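Local coordinates for protein alpha-11 giardin (Giardia intestinalis, PDB 2II2) that binds calcium as an unusual member of the annexin family and probably takes part in parasite attachment and in maintaining the cytoskeleton of the ventral disk, at residues N82-K85 with K86-N90; F288-E292 with A293-N297. All blocks are in the same frame, centred on the assembly; numbering follows the deposited sequence. Where two conformers were deposited one is given.

Contact 1 (N82-K85 with K86-N90); sequences NVIK and KAMKN
Lys86 N donates to Asn82 O at 3.0 Å and Ala87 N to Val83 O at 2.9 Å, two i to i+4 bonds in the last turns of helix 76-89. One residue on, the pattern slackens. Met88 N gives a weak bond to Ile84 O and a longer one, 3.3 Å, to Lys85 O. The second bond meets its carbonyl from above the plane, 70° out of it.

The side chains of Ile84 and Met88 run alongside each other in the same direction. Ile84 CG2 touches Met88 SD at 3.8 Å. The methyl is held there because it stands opposite the backbone N, with CG1 beside that N (chi1 -65°). Met88 CG also rests near Ile84 O, at 3.5 Å. This pair faces helix 124-131, where Ile84 reaches Leu124 and Met88 reaches Phe128. Val83 and Ala87 pack on helix 94-102, through Val100 and Ala96 respectively.

Lys85 and Lys86 lie on exposed parts of the turn. The Lys86 chain runs fully extended, and its side chain comes within about 8 Å of that of Glu66. The helix thus joins an apolar, sulfur-containing flank to a basic one, and its backbone bonding weakens towards the C-terminal end.

Contact 2 (F288-E292 with A293-N297); sequences FQSKE and ANKVN
Lys295 reaches back from its CB, which packs against Ser290 CB at 3.7 Å, to the carboxylate of Glu292. Its CD passes Ser290 OG at 3.7 Å, and CE also passes close to Glu292 OE1. The chain is extended as far as CE and then bends at chi4 (65°). NZ there forms a salt bridge with Glu292 OE1 at 2.8 Å. The ammonium meets this oxygen from above the carboxylate plane, 49° out of it. The two chains leave the backbone in the same direction. NZ also donates to Asn294 OD1 at 3.0 Å and makes a salt bridge with Asp250 of helix 249-263. These acceptors fix the ammonium and would probably favour its charged form.

The backbone folds tightly beneath this cluster. Ser290 OG accepts from Glu292 N at 3.0 Å, forming an ST turn. OG stands opposite the backbone N (chi1 176°), which lets it face along the chain towards Glu292. Glu292 O takes Lys295 N at 2.9 Å, with the donor above the carbonyl plane, and a weak bond from Val296 N. The turn belongs to the linker between helix 280-287 and helix 298-306 in the annexin domain.

Val296 CA-H points at Ser290 O, at 3.5 Å between CA and O. A water bridges Ser290 O and Val296 O. A second joins Phe288 O to Lys295 O. Asn294 ND2 bonds to Asn62 O, and its side chain lies about 8 Å from that of Ile60. Phe288 opens the linker, and its ring makes edge-to-face contacts with Tyr253 and Phe298.

Overall arrangement
The two contacts are separate, with centres 24 Å apart and nearest atoms about 10 Å apart. Contact 1 is partly buried and lies at the C-terminal end of one helix. Contact 2 is a surface contact in a linker between two helices and lies farther from the centre of the chain. They share no helix, yet each has a side chain within about 8 Å of that of Glu66. Glu66 and Ile60 bind calcium in a crystal structure of this protein, but no calcium is bound here. In 82-90, helical bonding that slackens at its end carries an apolar flank against neighbouring helices. In 288-297, a salt bridge, an ST turn and bridging waters stand in for regular secondary structure.

Contact 1 (N82-K85 with K86-N90)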
# COMPACT_ATOMS: atom_id res chain seq x y z
N ASN A 82 -9.32 1.80 -7.91
CA ASN A 82 -8.70 2.84 -8.73
C ASN A 82 -7.19 2.64 -8.87
O ASN A 82 -6.63 2.79 -9.95
CB ASN A 82 -9.05 4.24 -8.22
CG ASN A 82 -10.54 4.50 -8.31
OD1 ASN A 82 -11.25 3.83 -9.06
ND2 ASN A 82 -11.02 5.44 -7.53
N VAL A 83 -6.54 2.25 -7.79
CA VAL A 83 -5.10 2.01 -7.81
C VAL A 83 -4.77 0.85 -8.76
O VAL A 83 -3.82 0.95 -9.54
CB VAL A 83 -4.58 1.71 -6.38
CG1 VAL A 83 -3.16 1.14 -6.42
CG2 VAL A 83 -4.63 2.98 -5.51
N ILE A 84 -5.51 -0.26 -8.70
CA ILE A 84 -5.24 -1.39 -9.61
C ILE A 84 -5.42 -0.98 -11.05
O ILE A 84 -4.57 -1.27 -11.90
CB ILE A 84 -6.15 -2.63 -9.34
CG1 ILE A 84 -5.86 -3.21 -7.96
CG2 ILE A 84 -5.95 -3.71 -10.43
CD1 ILE A 84 -4.46 -3.75 -7.80
N LYS A 85 -6.52 -0.30 -11.36
CA LYS A 85 -6.73 0.12 -12.75
C LYS A 85 -5.59 1.01 -13.26
O LYS A 85 -5.10 0.81 -14.37
CB LYS A 85 -8.10 0.79 -12.92
CG LYS A 85 -9.28 -0.20 -12.93
CD LYS A 85 -9.13 -1.29 -14.00
CE LYS A 85 -9.44 -0.75 -15.40
NZ LYS A 85 -9.59 -1.85 -16.40
N LYS A 86 -5.16 1.99 -12.47
CA LYS A 86 -4.07 2.85 -12.88
C LYS A 86 -2.78 2.05 -13.06
O LYS A 86 -2.00 2.28 -14.00
CB LYS A 86 -3.85 3.97 -11.85
CG LYS A 86 -2.74 4.90 -12.23
CD LYS A 86 -2.44 5.92 -11.15
CE LYS A 86 -1.38 6.89 -11.67
NZ LYS A 86 -0.82 7.78 -10.63
N ALA A 87 -2.55 1.13 -12.14
CA ALA A 87 -1.34 0.34 -12.17
C ALA A 87 -1.23 -0.52 -13.41
O ALA A 87 -0.13 -0.85 -13.84
CB ALA A 87 -1.28 -0.55 -10.93
N MET A 88 -2.37 -0.94 -13.96
CA MET A 88 -2.36 -1.89 -15.08
C MET A 88 -2.62 -1.24 -16.43
O MET A 88 -2.55 -1.91 -17.46
CB MET A 88 -3.36 -3.01 -14.82
CG MET A 88 -2.96 -3.83 -13.62
SD MET A 88 -3.98 -5.26 -13.28
CE MET A 88 -3.62 -6.26 -14.70
N LYS A 89 -2.91 0.04 -16.43
CA LYS A 89 -3.29 0.74 -17.66
C LYS A 89 -2.19 0.68 -18.72
O LYS A 89 -2.46 0.43 -19.92
CB LYS A 89 -3.66 2.18 -17.36
CG LYS A 89 -4.16 2.92 -18.60
CD LYS A 89 -4.45 4.40 -18.32
CE LYS A 89 -5.00 5.08 -19.57
NZ LYS A 89 -6.31 4.52 -19.99
N ASN A 90 -0.95 0.94 -18.31
CA ASN A 90 0.20 0.87 -19.22
C ASN A 90 1.14 -0.22 -18.70
O ASN A 90 0.67 -1.31 -18.40
CB ASN A 90 0.81 2.27 -19.37
CG ASN A 90 -0.20 3.29 -19.93
OD1 ASN A 90 -0.66 3.16 -21.06
ND2 ASN A 90 -0.57 4.28 -19.11

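Contact 2 (F288-E292 with A293-N297)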
# COMPACT_ATOMS: atom_id res chain seq x y z
N PHE A 288 10.50 14.53 3.01
CA PHE A 288 9.56 15.12 2.04
C PHE A 288 9.65 16.64 2.09
O PHE A 288 8.77 17.34 2.65
CB PHE A 288 8.15 14.57 2.26
CG PHE A 288 8.06 13.08 2.09
CD1 PHE A 288 8.01 12.26 3.21
CD2 PHE A 288 8.10 12.49 0.83
CE1 PHE A 288 7.96 10.87 3.07
CE2 PHE A 288 8.06 11.10 0.70
CZ PHE A 288 7.98 10.30 1.83
N GLN A 289 10.74 17.16 1.54
CA GLN A 289 11.04 18.59 1.58
C GLN A 289 11.10 19.26 0.20
O GLN A 289 11.77 20.29 0.02
CB GLN A 289 12.39 18.82 2.26
CG GLN A 289 12.39 18.52 3.73
CD GLN A 289 12.19 19.74 4.56
OE1 GLN A 289 13.03 20.65 4.57
NE2 GLN A 289 11.08 19.79 5.28
N SER A 290 10.40 18.71 -0.77
CA SER A 290 10.43 19.29 -2.12
C SER A 290 9.79 20.66 -2.25
O SER A 290 8.77 20.92 -1.59
CB SER A 290 9.77 18.33 -3.10
OG SER A 290 9.72 18.91 -4.40
N LYS A 291 10.35 21.51 -3.11
CA LYS A 291 9.76 22.82 -3.41
C LYS A 291 8.84 22.78 -4.63
O LYS A 291 8.25 23.81 -5.00
CB LYS A 291 10.86 23.86 -3.64
CG LYS A 291 11.60 23.72 -4.98
CD LYS A 291 12.81 24.63 -5.09
CE LYS A 291 13.29 24.75 -6.53
NZ LYS A 291 14.60 25.46 -6.63
N GLU A 292 8.75 21.63 -5.29
CA GLU A 292 7.90 21.50 -6.46
C GLU A 292 6.46 21.71 -6.01
O GLU A 292 6.04 21.18 -4.97
CB GLU A 292 8.06 20.13 -7.12
CG GLU A 292 9.41 19.89 -7.79
CD GLU A 292 9.51 18.49 -8.36
OE1 GLU A 292 8.50 18.00 -8.91
OE2 GLU A 292 10.60 17.87 -8.26
N ALA A 293 5.72 22.49 -6.80
CA ALA A 293 4.36 22.88 -6.42
C ALA A 293 3.47 21.70 -6.02
O ALA A 293 2.73 21.78 -5.02
CB ALA A 293 3.70 23.70 -7.55
N ASN A 294 3.55 20.60 -6.77
CA ASN A 294 2.64 19.47 -6.50
C ASN A 294 3.13 18.56 -5.39
O ASN A 294 2.48 17.55 -5.10
CB ASN A 294 2.29 18.67 -7.76
CG ASN A 294 3.46 17.89 -8.32
OD1 ASN A 294 4.57 17.87 -7.77
ND2 ASN A 294 3.22 17.22 -9.47
N LYS A 295 4.26 18.94 -4.79
CA LYS A 295 4.82 18.20 -3.65
C LYS A 295 4.93 19.00 -2.38
O LYS A 295 5.07 18.42 -1.31
CB LYS A 295 6.20 17.64 -4.00
CG LYS A 295 6.12 16.56 -5.06
CD LYS A 295 7.49 16.13 -5.52
CE LYS A 295 7.43 15.22 -6.75
NZ LYS A 295 6.87 15.95 -7.93
N VAL A 296 4.93 20.34 -2.48
CA VAL A 296 5.30 21.16 -1.32
C VAL A 296 4.44 20.91 -0.08
O VAL A 296 4.97 20.96 1.05
CB VAL A 296 5.35 22.65 -1.68
CG1 VAL A 296 3.98 23.17 -2.03
CG2 VAL A 296 5.94 23.45 -0.53
N ASN A 297 3.15 20.63 -0.27
CA ASN A 297 2.26 20.38 0.86
C ASN A 297 2.04 18.92 1.20
O ASN A 297 1.25 18.60 2.10
CB ASN A 297 0.93 21.11 0.67
CG ASN A 297 1.13 22.61 0.67
OD1 ASN A 297 1.61 23.17 1.65
ND2 ASN A 297 0.76 23.26 -0.41
O HOH W 1 6.30 17.58 0.99
O HOH W 2 7.94 20.35 1.07